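Local coordinates for protein heat-inducible transcription repressor HrcA (Thermotoga maritima, PDB 1STZ) that probably represses class I heat shock genes, the grpE-dnaK-dnaJ and groELS operons, by binding DNA as a transcriptional regulator, at residues 59-68 and 77-86; 245-256 and 280-288. One frame throughout, in Å; residues are numbered along the deposited sequence.

Contact 1: 59-68 and 77-86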
loop_
_atom_site.group_PDB
_atom_site.type_symbol
_atom_site.label_atom_id
_atom_site.label_comp_id
_atom_site.label_asym_id
_atom_site.label_seq_id
_atom_site.Cartn_x
_atom_site.Cartn_y
_atom_site.Cartn_z
ATOM N N MET A 59 -22.639 9.400 36.626
ATOM C CA MET A 59 -21.370 8.733 36.885
ATOM C C MET A 59 -21.382 7.959 38.205
ATOM O O MET A 59 -20.657 6.972 38.350
ATOM C CB MET A 59 -20.222 9.745 36.859
ATOM C CG MET A 59 -19.839 10.151 35.425
ATOM S SD MET A 59 -18.750 11.562 35.291
ATOM C CE MET A 59 -17.215 10.773 35.566
ATOM N N LYS A 60 -22.209 8.397 39.152
ATOM C CA LYS A 60 -22.405 7.674 40.409
ATOM C C LYS A 60 -23.187 6.389 40.123
ATOM O O LYS A 60 -22.840 5.313 40.617
ATOM C CB LYS A 60 -23.154 8.541 41.431
ATOM C CG LYS A 60 -22.362 8.874 42.708
ATOM C CD LYS A 60 -21.343 10.000 42.483
ATOM C CE LYS A 60 -19.993 9.477 41.976
ATOM N NZ LYS A 60 -19.786 9.742 40.507
ATOM N N LYS A 61 -24.239 6.511 39.314
ATOM C CA LYS A 61 -25.015 5.352 38.887
ATOM C C LYS A 61 -24.169 4.356 38.080
ATOM O O LYS A 61 -24.303 3.150 38.236
ATOM C CB LYS A 61 -26.231 5.801 38.077
ATOM C CG LYS A 61 -27.166 4.666 37.672
ATOM C CD LYS A 61 -28.482 5.209 37.110
ATOM C CE LYS A 61 -29.579 4.152 37.083
ATOM N NZ LYS A 61 -30.861 4.698 36.540
ATOM N N LEU A 62 -23.287 4.863 37.227
ATOM C CA LEU A 62 -22.450 4.005 36.384
ATOM C C LEU A 62 -21.473 3.197 37.234
ATOM O O LEU A 62 -21.215 2.013 36.967
ATOM C CB LEU A 62 -21.685 4.851 35.372
ATOM C CG LEU A 62 -22.518 5.417 34.218
ATOM C CD1 LEU A 62 -21.672 6.364 33.373
ATOM C CD2 LEU A 62 -23.103 4.303 33.359
ATOM N N GLU A 63 -20.926 3.855 38.245
ATOM C CA GLU A 63 -20.040 3.225 39.208
ATOM C C GLU A 63 -20.783 2.229 40.118
ATOM O O GLU A 63 -20.256 1.170 40.443
ATOM C CB GLU A 63 -19.373 4.300 40.061
ATOM C CG GLU A 63 -18.535 3.731 41.181
ATOM C CD GLU A 63 -17.556 4.731 41.742
ATOM O OE1 GLU A 63 -16.628 4.292 42.447
ATOM O OE2 GLU A 63 -17.716 5.950 41.490
ATOM N N TYR A 64 -22.001 2.570 40.519
ATOM C CA TYR A 64 -22.820 1.675 41.318
ATOM C C TYR A 64 -23.124 0.371 40.560
ATOM O O TYR A 64 -23.191 -0.698 41.168
ATOM C CB TYR A 64 -24.118 2.394 41.748
ATOM C CG TYR A 64 -25.042 1.557 42.589
ATOM C CD1 TYR A 64 -24.966 1.578 43.978
ATOM C CD2 TYR A 64 -25.997 0.737 41.995
ATOM C CE1 TYR A 64 -25.829 0.800 44.752
ATOM C CE2 TYR A 64 -26.867 -0.045 42.762
ATOM C CZ TYR A 64 -26.766 -0.016 44.132
ATOM O OH TYR A 64 -27.615 -0.789 44.885
ATOM N N LEU A 65 -23.288 0.462 39.237
ATOM C CA LEU A 65 -23.597 -0.702 38.406
ATOM C C LEU A 65 -22.347 -1.400 37.873
ATOM O O LEU A 65 -22.448 -2.413 37.185
ATOM C CB LEU A 65 -24.499 -0.300 37.244
ATOM C CG LEU A 65 -25.871 0.242 37.646
ATOM C CD1 LEU A 65 -26.635 0.654 36.395
ATOM C CD2 LEU A 65 -26.656 -0.776 38.453
ATOM N N GLY A 66 -21.176 -0.857 38.194
ATOM C CA GLY A 66 -19.902 -1.520 37.939
ATOM C C GLY A 66 -19.272 -1.256 36.586
ATOM O O GLY A 66 -18.390 -2.004 36.179
ATOM N N TYR A 67 -19.719 -0.208 35.895
ATOM C CA TYR A 67 -19.228 0.143 34.559
ATOM C C TYR A 67 -17.923 0.930 34.588
ATOM O O TYR A 67 -17.169 0.914 33.609
ATOM C CB TYR A 67 -20.286 0.953 33.795
ATOM C CG TYR A 67 -21.464 0.120 33.337
ATOM C CD1 TYR A 67 -22.724 0.269 33.905
ATOM C CD2 TYR A 67 -21.304 -0.840 32.348
ATOM C CE1 TYR A 67 -23.793 -0.508 33.480
ATOM C CE2 TYR A 67 -22.368 -1.619 31.920
ATOM C CZ TYR A 67 -23.596 -1.450 32.481
ATOM O OH TYR A 67 -24.625 -2.239 32.045
ATOM N N ILE A 68 -17.674 1.620 35.705
ATOM C CA ILE A 68 -16.500 2.473 35.880
ATOM C C ILE A 68 -16.016 2.456 37.328
ATOM O O ILE A 68 -16.774 2.133 38.237
ATOM C CB ILE A 68 -16.821 3.917 35.472
ATOM C CG1 ILE A 68 -17.937 4.510 36.347
ATOM C CG2 ILE A 68 -17.203 3.994 33.999
ATOM C CD1 ILE A 68 -18.194 6.007 36.090
ATOM N N ARG A 77 -12.939 9.140 36.210
ATOM C CA ARG A 77 -13.277 7.735 36.312
ATOM C C ARG A 77 -12.665 6.959 35.154
ATOM O O ARG A 77 -12.289 7.527 34.133
ATOM C CB ARG A 77 -14.796 7.569 36.344
ATOM C CG ARG A 77 -15.483 8.276 37.539
ATOM C CD ARG A 77 -15.025 7.737 38.891
ATOM N NE ARG A 77 -15.761 8.240 40.051
ATOM C CZ ARG A 77 -15.437 9.324 40.756
ATOM N NH1 ARG A 77 -14.403 10.085 40.410
ATOM N NH2 ARG A 77 -16.167 9.661 41.818
ATOM N N ILE A 78 -12.570 5.649 35.323
ATOM C CA ILE A 78 -11.942 4.776 34.329
ATOM C C ILE A 78 -12.885 3.603 34.073
ATOM O O ILE A 78 -13.449 3.061 35.020
ATOM C CB ILE A 78 -10.584 4.267 34.885
ATOM C CG1 ILE A 78 -9.544 5.381 34.830
ATOM C CG2 ILE A 78 -10.070 3.059 34.105
ATOM C CD1 ILE A 78 -8.194 4.996 35.446
ATOM N N PRO A 79 -13.067 3.200 32.827
ATOM C CA PRO A 79 -13.924 2.039 32.555
ATOM C C PRO A 79 -13.418 0.738 33.188
ATOM O O PRO A 79 -12.235 0.513 33.240
ATOM C CB PRO A 79 -13.908 1.923 31.021
ATOM C CG PRO A 79 -12.775 2.756 30.558
ATOM C CD PRO A 79 -12.540 3.797 31.585
ATOM N N THR A 80 -14.341 -0.065 33.701
ATOM C CA THR A 80 -14.058 -1.447 34.057
ATOM C C THR A 80 -14.124 -2.305 32.827
ATOM O O THR A 80 -14.426 -1.815 31.750
ATOM C CB THR A 80 -15.091 -1.941 35.081
ATOM O OG1 THR A 80 -16.380 -1.954 34.476
ATOM C CG2 THR A 80 -15.209 -0.979 36.273
ATOM N N ASP A 81 -13.850 -3.593 32.970
ATOM C CA ASP A 81 -14.028 -4.533 31.851
ATOM C C ASP A 81 -15.480 -4.546 31.386
ATOM O O ASP A 81 -15.752 -4.705 30.203
ATOM C CB ASP A 81 -13.584 -5.946 32.226
ATOM C CG ASP A 81 -12.082 -6.056 32.405
ATOM O OD1 ASP A 81 -11.364 -5.127 31.970
ATOM O OD2 ASP A 81 -11.523 -7.014 32.978
ATOM N N LYS A 82 -16.412 -4.359 32.316
ATOM C CA LYS A 82 -17.824 -4.284 31.970
ATOM C C LYS A 82 -18.112 -3.051 31.103
ATOM O O LYS A 82 -18.840 -3.122 30.125
ATOM C CB LYS A 82 -18.682 -4.285 33.233
ATOM C CG LYS A 82 -20.148 -4.478 32.958
ATOM C CD LYS A 82 -20.944 -4.273 34.210
ATOM C CE LYS A 82 -22.401 -4.626 34.021
ATOM N NZ LYS A 82 -23.154 -4.301 35.265
ATOM N N GLY A 83 -17.516 -1.923 31.460
ATOM C CA GLY A 83 -17.659 -0.715 30.671
ATOM C C GLY A 83 -17.025 -0.802 29.310
ATOM O O GLY A 83 -17.552 -0.266 28.344
ATOM N N LEU A 84 -15.889 -1.472 29.217
ATOM C CA LEU A 84 -15.272 -1.709 27.915
ATOM C C LEU A 84 -16.153 -2.589 27.031
ATOM O O LEU A 84 -16.271 -2.326 25.852
ATOM C CB LEU A 84 -13.879 -2.313 28.059
ATOM C CG LEU A 84 -12.885 -1.385 28.734
ATOM C CD1 LEU A 84 -11.598 -2.168 29.065
ATOM C CD2 LEU A 84 -12.582 -0.185 27.866
ATOM N N ARG A 85 -16.761 -3.623 27.609
ATOM C CA ARG A 85 -17.672 -4.512 26.888
ATOM C C ARG A 85 -18.884 -3.736 26.417
ATOM O O ARG A 85 -19.305 -3.893 25.291
ATOM C CB ARG A 85 -18.090 -5.689 27.765
ATOM C CG ARG A 85 -19.267 -6.559 27.284
ATOM C CD ARG A 85 -19.157 -7.182 25.904
ATOM N NE ARG A 85 -18.047 -8.120 25.792
ATOM C CZ ARG A 85 -17.755 -8.811 24.704
ATOM N NH1 ARG A 85 -18.489 -8.717 23.599
ATOM N NH2 ARG A 85 -16.729 -9.632 24.723
ATOM N N PHE A 86 -19.429 -2.878 27.273
ATOM C CA PHE A 86 -20.585 -2.064 26.893
ATOM C C PHE A 86 -20.223 -1.213 25.685
ATOM O O PHE A 86 -20.974 -1.153 24.735
ATOM C CB PHE A 86 -21.031 -1.169 28.053
ATOM C CG PHE A 86 -22.091 -0.168 27.667
ATOM C CD1 PHE A 86 -23.428 -0.506 27.731
ATOM C CD2 PHE A 86 -21.737 1.099 27.209
ATOM C CE1 PHE A 86 -24.413 0.416 27.364
ATOM C CE2 PHE A 86 -22.705 2.023 26.856
ATOM C CZ PHE A 86 -24.043 1.681 26.930
HETATM O O HOH W 1 -26.217 -3.263 34.493
#

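Contact 2: 245-256 and 280-288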
loop_
_atom_site.group_PDB
_atom_site.type_symbol
_atom_site.label_atom_id
_atom_site.label_comp_id
_atom_site.label_asym_id
_atom_site.label_seq_id
_atom_site.Cartn_x
_atom_site.Cartn_y
_atom_site.Cartn_z
ATOM N N LEU A 245 0.879 -1.199 28.934
ATOM C CA LEU A 245 1.311 -2.570 29.192
ATOM C C LEU A 245 2.661 -2.559 29.896
ATOM O O LEU A 245 3.508 -1.689 29.632
ATOM C CB LEU A 245 1.395 -3.366 27.878
ATOM C CG LEU A 245 0.102 -3.597 27.101
ATOM C CD1 LEU A 245 0.374 -4.281 25.750
ATOM C CD2 LEU A 245 -0.907 -4.408 27.914
ATOM N N THR A 246 2.869 -3.504 30.806
ATOM C CA THR A 246 4.146 -3.619 31.502
ATOM C C THR A 246 4.939 -4.776 30.915
ATOM O O THR A 246 4.407 -5.585 30.165
ATOM C CB THR A 246 3.949 -3.879 33.005
ATOM O OG1 THR A 246 3.258 -5.120 33.186
ATOM C CG2 THR A 246 3.054 -2.803 33.669
ATOM N N LEU A 247 6.198 -4.840 31.300
ATOM C CA LEU A 247 7.104 -5.926 30.956
ATOM C C LEU A 247 6.526 -7.263 31.392
ATOM O O LEU A 247 6.555 -8.227 30.634
ATOM C CB LEU A 247 8.459 -5.715 31.625
ATOM C CG LEU A 247 9.726 -6.158 30.910
ATOM C CD1 LEU A 247 10.918 -6.143 31.871
ATOM C CD2 LEU A 247 9.574 -7.509 30.283
ATOM N N GLU A 248 5.996 -7.318 32.608
ATOM C CA GLU A 248 5.369 -8.545 33.103
ATOM C C GLU A 248 4.124 -8.948 32.302
ATOM O O GLU A 248 3.947 -10.119 32.019
ATOM C CB GLU A 248 5.049 -8.460 34.617
ATOM C CG GLU A 248 5.460 -9.708 35.414
ATOM C CD GLU A 248 6.896 -9.694 35.924
ATOM O OE1 GLU A 248 7.811 -10.221 35.216
ATOM O OE2 GLU A 248 7.114 -9.182 37.068
ATOM N N ASP A 249 3.267 -8.002 31.926
ATOM C CA ASP A 249 2.132 -8.335 31.075
ATOM C C ASP A 249 2.625 -9.044 29.817
ATOM O O ASP A 249 2.060 -10.059 29.414
ATOM C CB ASP A 249 1.343 -7.104 30.628
ATOM C CG ASP A 249 0.618 -6.393 31.776
ATOM O OD1 ASP A 249 0.182 -7.061 32.756
ATOM O OD2 ASP A 249 0.422 -5.150 31.753
ATOM N N ILE A 250 3.679 -8.504 29.215
ATOM C CA ILE A 250 4.175 -9.010 27.951
ATOM C C ILE A 250 4.826 -10.394 28.078
ATOM O O ILE A 250 4.549 -11.281 27.263
ATOM C CB ILE A 250 5.132 -7.996 27.286
ATOM C CG1 ILE A 250 4.363 -6.715 26.933
ATOM C CG2 ILE A 250 5.717 -8.582 26.006
ATOM C CD1 ILE A 250 5.249 -5.521 26.620
ATOM N N ARG A 251 5.662 -10.574 29.084
ATOM C CA ARG A 251 6.205 -11.893 29.406
ATOM C C ARG A 251 5.057 -12.878 29.638
ATOM O O ARG A 251 5.095 -13.989 29.145
ATOM C CB ARG A 251 7.070 -11.851 30.649
ATOM C CG ARG A 251 8.396 -11.171 30.477
ATOM C CD ARG A 251 9.103 -10.935 31.789
ATOM N NE ARG A 251 10.478 -10.517 31.589
ATOM C CZ ARG A 251 11.224 -9.928 32.512
ATOM N NH1 ARG A 251 10.765 -9.706 33.733
ATOM N NH2 ARG A 251 12.468 -9.587 32.224
ATOM N N ASN A 252 4.026 -12.457 30.365
ATOM C CA ASN A 252 2.882 -13.345 30.637
ATOM C C ASN A 252 2.213 -13.781 29.348
ATOM O O ASN A 252 1.854 -14.930 29.203
ATOM C CB ASN A 252 1.848 -12.698 31.559
ATOM C CG ASN A 252 2.338 -12.574 32.991
ATOM O OD1 ASN A 252 3.229 -13.299 33.413
ATOM N ND2 ASN A 252 1.744 -11.647 33.744
ATOM N N LEU A 253 2.064 -12.868 28.407
ATOM C CA LEU A 253 1.414 -13.185 27.152
ATOM C C LEU A 253 2.234 -14.213 26.374
ATOM O O LEU A 253 1.692 -15.212 25.896
ATOM C CB LEU A 253 1.250 -11.935 26.317
ATOM C CG LEU A 253 0.114 -11.773 25.299
ATOM C CD1 LEU A 253 0.663 -11.443 23.983
ATOM C CD2 LEU A 253 -0.847 -12.936 25.214
ATOM N N LEU A 254 3.538 -13.960 26.263
ATOM C CA LEU A 254 4.413 -14.804 25.463
ATOM C C LEU A 254 4.435 -16.215 26.041
ATOM O O LEU A 254 4.470 -17.169 25.307
ATOM C CB LEU A 254 5.825 -14.231 25.410
ATOM C CG LEU A 254 5.899 -12.928 24.614
ATOM C CD1 LEU A 254 7.267 -12.248 24.793
ATOM C CD2 LEU A 254 5.588 -13.171 23.139
ATOM N N GLU A 255 4.356 -16.325 27.358
ATOM C CA GLU A 255 4.217 -17.620 28.002
ATOM C C GLU A 255 2.864 -18.330 27.720
ATOM O O GLU A 255 2.853 -19.503 27.374
ATOM C CB GLU A 255 4.472 -17.482 29.507
ATOM C CG GLU A 255 5.311 -18.603 30.103
ATOM C CD GLU A 255 6.829 -18.345 30.069
ATOM O OE1 GLU A 255 7.361 -17.752 31.058
ATOM O OE2 GLU A 255 7.503 -18.766 29.075
ATOM N N GLU A 256 1.742 -17.626 27.838
ATOM C CA GLU A 256 0.418 -18.270 27.814
ATOM C C GLU A 256 -0.024 -18.673 26.416
ATOM O O GLU A 256 -0.761 -19.624 26.219
ATOM C CB GLU A 256 -0.629 -17.350 28.428
ATOM C CG GLU A 256 -0.403 -17.088 29.917
ATOM C CD GLU A 256 -0.327 -18.361 30.741
ATOM O OE1 GLU A 256 -1.265 -19.174 30.660
ATOM O OE2 GLU A 256 0.670 -18.557 31.471
ATOM N N GLY A 280 -9.834 -15.351 30.804
ATOM C CA GLY A 280 -9.854 -16.516 31.661
ATOM C C GLY A 280 -8.600 -16.746 32.459
ATOM O O GLY A 280 -8.550 -17.717 33.207
ATOM N N ARG A 281 -7.592 -15.885 32.320
ATOM C CA ARG A 281 -6.369 -16.012 33.137
ATOM C C ARG A 281 -5.969 -14.644 33.624
ATOM O O ARG A 281 -5.799 -13.717 32.808
ATOM C CB ARG A 281 -5.249 -16.641 32.318
ATOM C CG ARG A 281 -5.531 -18.103 31.987
ATOM C CD ARG A 281 -4.321 -18.946 31.610
ATOM N NE ARG A 281 -4.716 -20.354 31.545
ATOM C CZ ARG A 281 -4.142 -21.288 30.796
ATOM N NH1 ARG A 281 -3.103 -21.002 30.045
ATOM N NH2 ARG A 281 -4.602 -22.541 30.815
ATOM N N LYS A 282 -5.854 -14.506 34.943
ATOM C CA LYS A 282 -5.550 -13.218 35.579
ATOM C C LYS A 282 -4.272 -12.558 35.020
ATOM O O LYS A 282 -4.197 -11.356 34.915
ATOM C CB LYS A 282 -5.400 -13.371 37.103
ATOM C CG LYS A 282 -6.713 -13.452 37.848
ATOM C CD LYS A 282 -7.523 -12.159 37.735
ATOM C CE LYS A 282 -8.538 -11.982 38.867
ATOM N NZ LYS A 282 -9.819 -12.716 38.622
ATOM N N LYS A 283 -3.280 -13.354 34.662
ATOM C CA LYS A 283 -2.020 -12.826 34.140
ATOM C C LYS A 283 -2.188 -12.037 32.837
ATOM O O LYS A 283 -1.341 -11.222 32.491
ATOM C CB LYS A 283 -1.022 -13.974 33.931
ATOM C CG LYS A 283 -0.441 -14.477 35.228
ATOM C CD LYS A 283 0.661 -15.523 34.978
ATOM C CE LYS A 283 1.470 -15.837 36.239
ATOM N NZ LYS A 283 1.058 -15.032 37.427
ATOM N N LEU A 284 -3.294 -12.282 32.140
ATOM C CA LEU A 284 -3.602 -11.623 30.888
ATOM C C LEU A 284 -4.737 -10.581 30.994
ATOM O O LEU A 284 -5.259 -10.128 29.979
ATOM C CB LEU A 284 -3.925 -12.688 29.837
ATOM C CG LEU A 284 -2.870 -13.801 29.644
ATOM C CD1 LEU A 284 -3.387 -14.903 28.768
ATOM C CD2 LEU A 284 -1.592 -13.221 29.039
ATOM N N GLU A 285 -5.037 -10.136 32.209
ATOM C CA GLU A 285 -6.154 -9.206 32.480
ATOM C C GLU A 285 -6.043 -7.855 31.799
ATOM O O GLU A 285 -7.055 -7.184 31.631
ATOM C CB GLU A 285 -6.297 -8.928 33.987
ATOM C CG GLU A 285 -7.262 -9.823 34.722
ATOM C CD GLU A 285 -7.651 -9.271 36.103
ATOM O OE1 GLU A 285 -6.737 -8.929 36.903
ATOM O OE2 GLU A 285 -8.873 -9.175 36.385
ATOM N N LYS A 286 -4.828 -7.448 31.444
ATOM C CA LYS A 286 -4.576 -6.163 30.762
ATOM C C LYS A 286 -4.877 -6.146 29.277
ATOM O O LYS A 286 -4.845 -5.077 28.665
ATOM C CB LYS A 286 -3.121 -5.739 30.927
ATOM C CG LYS A 286 -2.703 -5.622 32.373
ATOM C CD LYS A 286 -3.157 -4.337 32.991
ATOM C CE LYS A 286 -1.936 -3.530 33.428
ATOM N NZ LYS A 286 -1.131 -3.074 32.279
ATOM N N PHE A 287 -5.165 -7.317 28.702
ATOM C CA PHE A 287 -5.334 -7.497 27.247
ATOM C C PHE A 287 -6.790 -7.639 26.824
ATOM O O PHE A 287 -7.661 -7.915 27.648
ATOM C CB PHE A 287 -4.604 -8.774 26.816
ATOM C CG PHE A 287 -3.114 -8.695 26.970
ATOM C CD1 PHE A 287 -2.486 -9.177 28.119
ATOM C CD2 PHE A 287 -2.339 -8.141 25.979
ATOM C CE1 PHE A 287 -1.116 -9.102 28.269
ATOM C CE2 PHE A 287 -0.938 -8.054 26.132
ATOM C CZ PHE A 287 -0.339 -8.544 27.254
ATOM N N ALA A 288 -7.022 -7.401 25.538
ATOM C CA ALA A 288 -8.171 -7.880 24.798
ATOM C C ALA A 288 -7.641 -8.781 23.657
ATOM O O ALA A 288 -6.554 -8.525 23.095
ATOM C CB ALA A 288 -8.934 -6.724 24.233
HETATM O O HOH W 2 -2.115 -8.707 32.218
HETATM O O HOH W 3 0.754 -9.204 34.194
#

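Contact 1: 59-68 and 77-86
K82 lies over the ring of Y67 and reaches on to the backbone of L65, fastening the end of helix 52-64 to the start of helix 81-94. The short hairpin of 68-69 and 78-79 between these helices is the wing of what, with the helices before it, fits a winged helix-turn-helix DNA-binding domain. With CG anti to the backbone N (chi1 -169°) and the chain extended beyond, the lysine methylenes run obliquely across one ring face. NZ makes a cation-pi contact, 4.4 Å from the Y67 centroid, and donates to L65 O at 2.8 Å, almost in line with the carbonyl (C=O...N angle 165°). Without the long chain, as with an alanine here, the Y67 ring would probably lose the methylenes and ammonium lying over its face, and L65 O its lysine donor.

T80 OG1 donates to G66 O (2.6 Å) in the carbonyl plane, on a lone pair, while T80 N donates to Y67 O (3.0 Å). G83 CA comes within 3.4 Å of Y67 O, so close that a CB on this residue would clash with it, which is why glycine suits the place. Farther along the contact, buried R77 lays its aliphatic stem against I68 CD1 and M59, whose CE is 3.6 Å from R77 CG. Its NE forms a salt bridge with E63 OE2 (3.3 Å), though as a hydrogen bond it is weak; the carboxylate meets the guanidinium edge with the two planes 85° apart.

Behind this shell, L23 of helix 17-33 packs on both Y67 and F86. G66, at positive phi, ends the preceding helix in a Schellman motif, a conformation glycine adopts easily. T80 suits its N-cap position because its hydroxyl works both ways: OG1 also accepts from G83 N at 3.2 Å, capping helix 81-94.

Contact 2: 245-256 and 280-288
L245 CD2 lies toward the rim of one face of the F287 ring. Next along the chain, T246 is the N-cap of helix 247-256 and forms a capping box with D249. T246 OG1 accepts from D249 N, and T246 N donates to D249 OD2 from above the carboxylate plane. That oxygen also takes K286 NZ (2.6 Å) on its syn side. K286 CG already lies against the carboxylate, and the bends at chi2, chi3 and chi4 fold the chain round to bring NZ onto OD2. Two donors thus grip OD2, while two waters donate to OD1, which probably stabilises the negative charge. One of these waters, 2.6 Å from K283 O, also accepts from K286 N. N252 adds a weak bond from ND2 to K283 O (3.4 Å), an amide well suited to this wet margin. L253 CG then makes a CH-pi contact with the opposite face of F287, 4.1 Å from the centroid, and its CA meets L284 CD2 at 3.5 Å. E256 closes the row: OE1 forms a salt bridge with R281 NH1 (2.7 Å), met nearly along the C-O axis of the carboxylate. The R281 guanidinium has a second acid in D259. Helix 247-256 thereby packs against the entry to strand 287-296, with L239 of helix 236-241 behind L245 and L253, F262 of helix 260-266 against L284, and L240 of the second subunit against I250.

In the fold
From the N terminus the chain first completes contact 1, where an eight-residue connection, the turn of the hairpin and the end of its first strand, brings 77-86 back onto 59-68 and ties helix 52-64 to helix 81-94. The chain then runs on through further helices and strands to contact 2, within the C-terminal family region, which spans helix 260-266 and strand 272-275 and joins helix 247-256 to the five-stranded sheet. The two follow in series, neither nested nor crossed, with nearest atoms about 5 Å apart. K310 links them indirectly: its NZ pairs with D81 and donates to E285 O. R85 of contact 1 also pairs with E278, just before 280-288.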